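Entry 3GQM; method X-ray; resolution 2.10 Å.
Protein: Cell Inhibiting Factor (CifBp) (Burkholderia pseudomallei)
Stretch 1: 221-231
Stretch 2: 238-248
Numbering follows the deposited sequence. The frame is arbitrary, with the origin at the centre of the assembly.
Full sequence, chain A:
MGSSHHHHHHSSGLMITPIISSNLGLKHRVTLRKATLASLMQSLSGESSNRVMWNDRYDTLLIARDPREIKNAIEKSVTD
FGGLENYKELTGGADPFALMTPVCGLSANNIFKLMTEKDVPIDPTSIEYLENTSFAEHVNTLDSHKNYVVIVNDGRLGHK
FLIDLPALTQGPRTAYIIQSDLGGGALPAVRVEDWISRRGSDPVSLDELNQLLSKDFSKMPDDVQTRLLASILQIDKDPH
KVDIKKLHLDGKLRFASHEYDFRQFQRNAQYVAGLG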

# COMPACT_ATOMS: atom_id res chain seq x y z
N PRO A 221 -22.66 0.18 -14.50
CA PRO A 221 -23.28 -1.15 -14.45
C PRO A 221 -22.45 -2.18 -13.72
O PRO A 221 -21.21 -2.02 -13.57
CB PRO A 221 -23.38 -1.54 -15.92
CG PRO A 221 -23.40 -0.20 -16.64
CD PRO A 221 -22.42 0.62 -15.88
N ASP A 222 -23.13 -3.23 -13.28
CA ASP A 222 -22.51 -4.30 -12.53
C ASP A 222 -21.26 -4.83 -13.23
O ASP A 222 -20.21 -4.98 -12.59
CB ASP A 222 -23.51 -5.46 -12.30
CG ASP A 222 -24.68 -5.08 -11.35
OD1 ASP A 222 -24.70 -3.96 -10.75
OD2 ASP A 222 -25.59 -5.94 -11.20
N ASP A 223 -21.38 -5.09 -14.54
CA ASP A 223 -20.33 -5.76 -15.30
C ASP A 223 -19.12 -4.86 -15.52
O ASP A 223 -18.01 -5.33 -15.63
CB ASP A 223 -20.86 -6.24 -16.66
CG ASP A 223 -21.90 -7.36 -16.54
OD1 ASP A 223 -21.79 -8.23 -15.64
OD2 ASP A 223 -22.88 -7.34 -17.33
N VAL A 224 -19.39 -3.58 -15.68
CA VAL A 224 -18.37 -2.56 -15.78
C VAL A 224 -17.59 -2.45 -14.44
O VAL A 224 -16.35 -2.55 -14.44
CB VAL A 224 -19.02 -1.22 -16.19
CG1 VAL A 224 -18.03 -0.08 -16.05
CG2 VAL A 224 -19.58 -1.32 -17.64
N GLN A 225 -18.31 -2.30 -13.32
CA GLN A 225 -17.69 -2.24 -11.97
C GLN A 225 -16.88 -3.48 -11.65
O GLN A 225 -15.71 -3.39 -11.29
CB GLN A 225 -18.75 -2.04 -10.89
CG GLN A 225 -19.44 -0.66 -10.91
CD GLN A 225 -20.62 -0.61 -9.90
OE1 GLN A 225 -21.28 -1.63 -9.66
NE2 GLN A 225 -20.86 0.55 -9.32
N THR A 226 -17.50 -4.64 -11.80
CA THR A 226 -16.84 -5.92 -11.63
C THR A 226 -15.56 -6.04 -12.49
O THR A 226 -14.52 -6.49 -11.99
CB THR A 226 -17.81 -7.09 -11.92
OG1 THR A 226 -18.99 -6.93 -11.10
CG2 THR A 226 -17.19 -8.39 -11.55
N ARG A 227 -15.61 -5.64 -13.75
CA ARG A 227 -14.42 -5.79 -14.59
C ARG A 227 -13.32 -4.76 -14.29
O ARG A 227 -12.15 -5.08 -14.36
CB ARG A 227 -14.77 -5.83 -16.09
CG ARG A 227 -15.41 -7.17 -16.47
CD ARG A 227 -14.73 -7.82 -17.67
NE ARG A 227 -15.50 -8.94 -18.25
CZ ARG A 227 -16.72 -8.82 -18.78
NH1 ARG A 227 -17.36 -7.65 -18.77
NH2 ARG A 227 -17.33 -9.89 -19.28
N LEU A 228 -13.70 -3.53 -13.97
CA LEU A 228 -12.71 -2.54 -13.61
C LEU A 228 -11.96 -2.99 -12.35
O LEU A 228 -10.72 -2.98 -12.30
CB LEU A 228 -13.33 -1.17 -13.35
CG LEU A 228 -13.67 -0.30 -14.55
CD1 LEU A 228 -14.29 1.00 -14.02
CD2 LEU A 228 -12.42 -0.02 -15.39
N LEU A 229 -12.73 -3.44 -11.36
CA LEU A 229 -12.17 -3.89 -10.09
C LEU A 229 -11.25 -5.09 -10.25
O LEU A 229 -10.11 -5.09 -9.69
CB LEU A 229 -13.28 -4.19 -9.07
CG LEU A 229 -14.03 -2.94 -8.55
CD1 LEU A 229 -15.31 -3.37 -7.88
CD2 LEU A 229 -13.17 -2.05 -7.59
N ALA A 230 -11.73 -6.11 -10.97
CA ALA A 230 -10.94 -7.32 -11.19
C ALA A 230 -9.68 -6.98 -11.96
O ALA A 230 -8.64 -7.57 -11.73
CB ALA A 230 -11.72 -8.35 -11.97
N SER A 231 -9.79 -6.07 -12.92
CA SER A 231 -8.67 -5.77 -13.80
C SER A 231 -7.54 -5.00 -13.09
O SER A 231 -6.36 -5.26 -13.30
CB SER A 231 -9.17 -5.06 -15.04
OG SER A 231 -8.11 -4.42 -15.68
N ASP A 238 -9.78 -11.68 -12.11
CA ASP A 238 -10.93 -12.56 -12.23
C ASP A 238 -12.24 -11.89 -11.76
O ASP A 238 -12.50 -11.79 -10.57
CB ASP A 238 -10.66 -13.87 -11.49
CG ASP A 238 -11.76 -14.92 -11.71
OD1 ASP A 238 -12.75 -14.64 -12.42
OD2 ASP A 238 -11.62 -16.04 -11.18
N PRO A 239 -13.08 -11.42 -12.71
CA PRO A 239 -14.32 -10.76 -12.26
C PRO A 239 -15.25 -11.65 -11.43
O PRO A 239 -16.07 -11.13 -10.69
CB PRO A 239 -14.99 -10.27 -13.55
CG PRO A 239 -14.14 -10.73 -14.67
CD PRO A 239 -12.83 -11.21 -14.15
N HIS A 240 -15.09 -12.96 -11.48
CA HIS A 240 -15.94 -13.83 -10.68
C HIS A 240 -15.53 -13.82 -9.24
O HIS A 240 -16.30 -14.28 -8.40
CB HIS A 240 -16.01 -15.25 -11.24
CG HIS A 240 -16.62 -15.31 -12.59
ND1 HIS A 240 -17.88 -15.83 -12.82
CD2 HIS A 240 -16.16 -14.90 -13.80
CE1 HIS A 240 -18.17 -15.74 -14.11
NE2 HIS A 240 -17.14 -15.18 -14.73
N LYS A 241 -14.34 -13.27 -8.97
CA LYS A 241 -13.82 -13.06 -7.60
C LYS A 241 -14.25 -11.74 -6.95
O LYS A 241 -13.89 -11.49 -5.81
CB LYS A 241 -12.30 -13.12 -7.57
CG LYS A 241 -11.68 -14.48 -7.95
N VAL A 242 -15.01 -10.92 -7.67
CA VAL A 242 -15.39 -9.61 -7.19
C VAL A 242 -16.88 -9.57 -6.74
O VAL A 242 -17.74 -10.10 -7.44
CB VAL A 242 -15.11 -8.56 -8.27
CG1 VAL A 242 -15.54 -7.20 -7.82
CG2 VAL A 242 -13.59 -8.53 -8.60
N ASP A 243 -17.17 -8.97 -5.58
CA ASP A 243 -18.56 -8.87 -5.11
C ASP A 243 -19.01 -7.41 -5.06
O ASP A 243 -18.81 -6.73 -4.05
CB ASP A 243 -18.72 -9.57 -3.74
CG ASP A 243 -20.20 -9.65 -3.28
OD1 ASP A 243 -21.15 -9.22 -4.01
OD2 ASP A 243 -20.40 -10.20 -2.17
N ILE A 244 -19.60 -6.91 -6.14
CA ILE A 244 -19.99 -5.49 -6.12
C ILE A 244 -21.11 -5.12 -5.11
O ILE A 244 -21.27 -3.96 -4.79
CB ILE A 244 -20.28 -4.89 -7.53
CG1 ILE A 244 -21.57 -5.46 -8.14
CG2 ILE A 244 -19.07 -5.01 -8.43
CD1 ILE A 244 -22.69 -4.50 -8.01
N LYS A 245 -21.83 -6.12 -4.59
CA LYS A 245 -22.81 -5.88 -3.53
C LYS A 245 -22.17 -5.37 -2.24
O LYS A 245 -22.90 -4.94 -1.36
CB LYS A 245 -23.60 -7.15 -3.17
CG LYS A 245 -24.50 -7.75 -4.23
CD LYS A 245 -24.57 -9.28 -4.01
CE LYS A 245 -25.72 -9.79 -3.07
NZ LYS A 245 -25.87 -9.15 -1.69
N LYS A 246 -20.84 -5.45 -2.11
CA LYS A 246 -20.17 -4.93 -0.92
C LYS A 246 -19.72 -3.48 -1.07
O LYS A 246 -19.23 -2.87 -0.12
CB LYS A 246 -19.00 -5.83 -0.51
CG LYS A 246 -19.39 -7.30 -0.32
CD LYS A 246 -20.02 -7.53 1.03
N LEU A 247 -19.92 -2.91 -2.25
CA LEU A 247 -19.56 -1.52 -2.47
C LEU A 247 -20.40 -0.57 -1.63
O LEU A 247 -21.61 -0.79 -1.44
CB LEU A 247 -19.74 -1.16 -3.93
CG LEU A 247 -18.75 -1.76 -4.93
CD1 LEU A 247 -19.22 -1.29 -6.32
CD2 LEU A 247 -17.36 -1.25 -4.57
N HIS A 248 -19.77 0.48 -1.12
CA HIS A 248 -20.54 1.53 -0.47
C HIS A 248 -20.68 2.62 -1.47
O HIS A 248 -19.80 3.47 -1.63
CB HIS A 248 -19.90 1.95 0.85
CG HIS A 248 -20.17 0.95 1.95
ND1 HIS A 248 -19.86 1.17 3.27
CD2 HIS A 248 -20.79 -0.25 1.91
CE1 HIS A 248 -20.23 0.13 3.99
NE2 HIS A 248 -20.80 -0.75 3.19
O HOH W 1 -20.07 -8.56 -8.35

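Residues 222-231 form a helix, with P221 at the N-cap position. Its backbone bonds run from Q225 N to P221 O (2.9 Å) through S231 N to R227 O (2.9 Å). The second stretch has two 3-10 segments, 239-241 and 244-246, joined and flanked by loop. Two aspartates brace these turns. D238 OD1 accepts from H240 N at 3.0 Å, and D243 OD1 accepts from K245 N at 3.2 Å. The nearest CA atoms across the stretches are those of A230 and P239, 4.9 Å apart.

No direct hydrogen bond joins the stretches. Packing does most of the work, and 524 Å² is buried in all. Q225, L229 and A230 point toward the second stretch; V242, I244 and L247 point back.

A230 suits the close approach because its side chain is a single methyl. Its CB lies 3.4 Å from P239 N and 3.9 Å from V242 CG2. L229 CD1 reaches three aliphatic side chains: V242 CG1 at 3.8 Å, I244 CG2 at 4.1 Å and L247 CD2 at 4.4 Å.

T226 serves both the helix and the contact. Its OG1 donates to D222 O at 2.7 Å, so the hydroxyl is satisfied within the helix. Its CG2 packs 3.5 Å from P239 CB and 3.9 Å from V242 CB. One water links the stretches. It donates to V242 O at 2.9 Å, accepts from I244 N at 2.8 Å, and donates weakly to T226 OG1 at 3.4 Å.

I244 is the residue most covered by the other stretch. Its CD1 lies 3.4 Å from D222 OD1 and 3.6 Å from Q225 OE1; these are van der Waals contacts. Buried Q225 has its NE2 hydrogen-bonded elsewhere in the structure. At the exposed margin, R227 CG lies 4.2 Å from P239 CG.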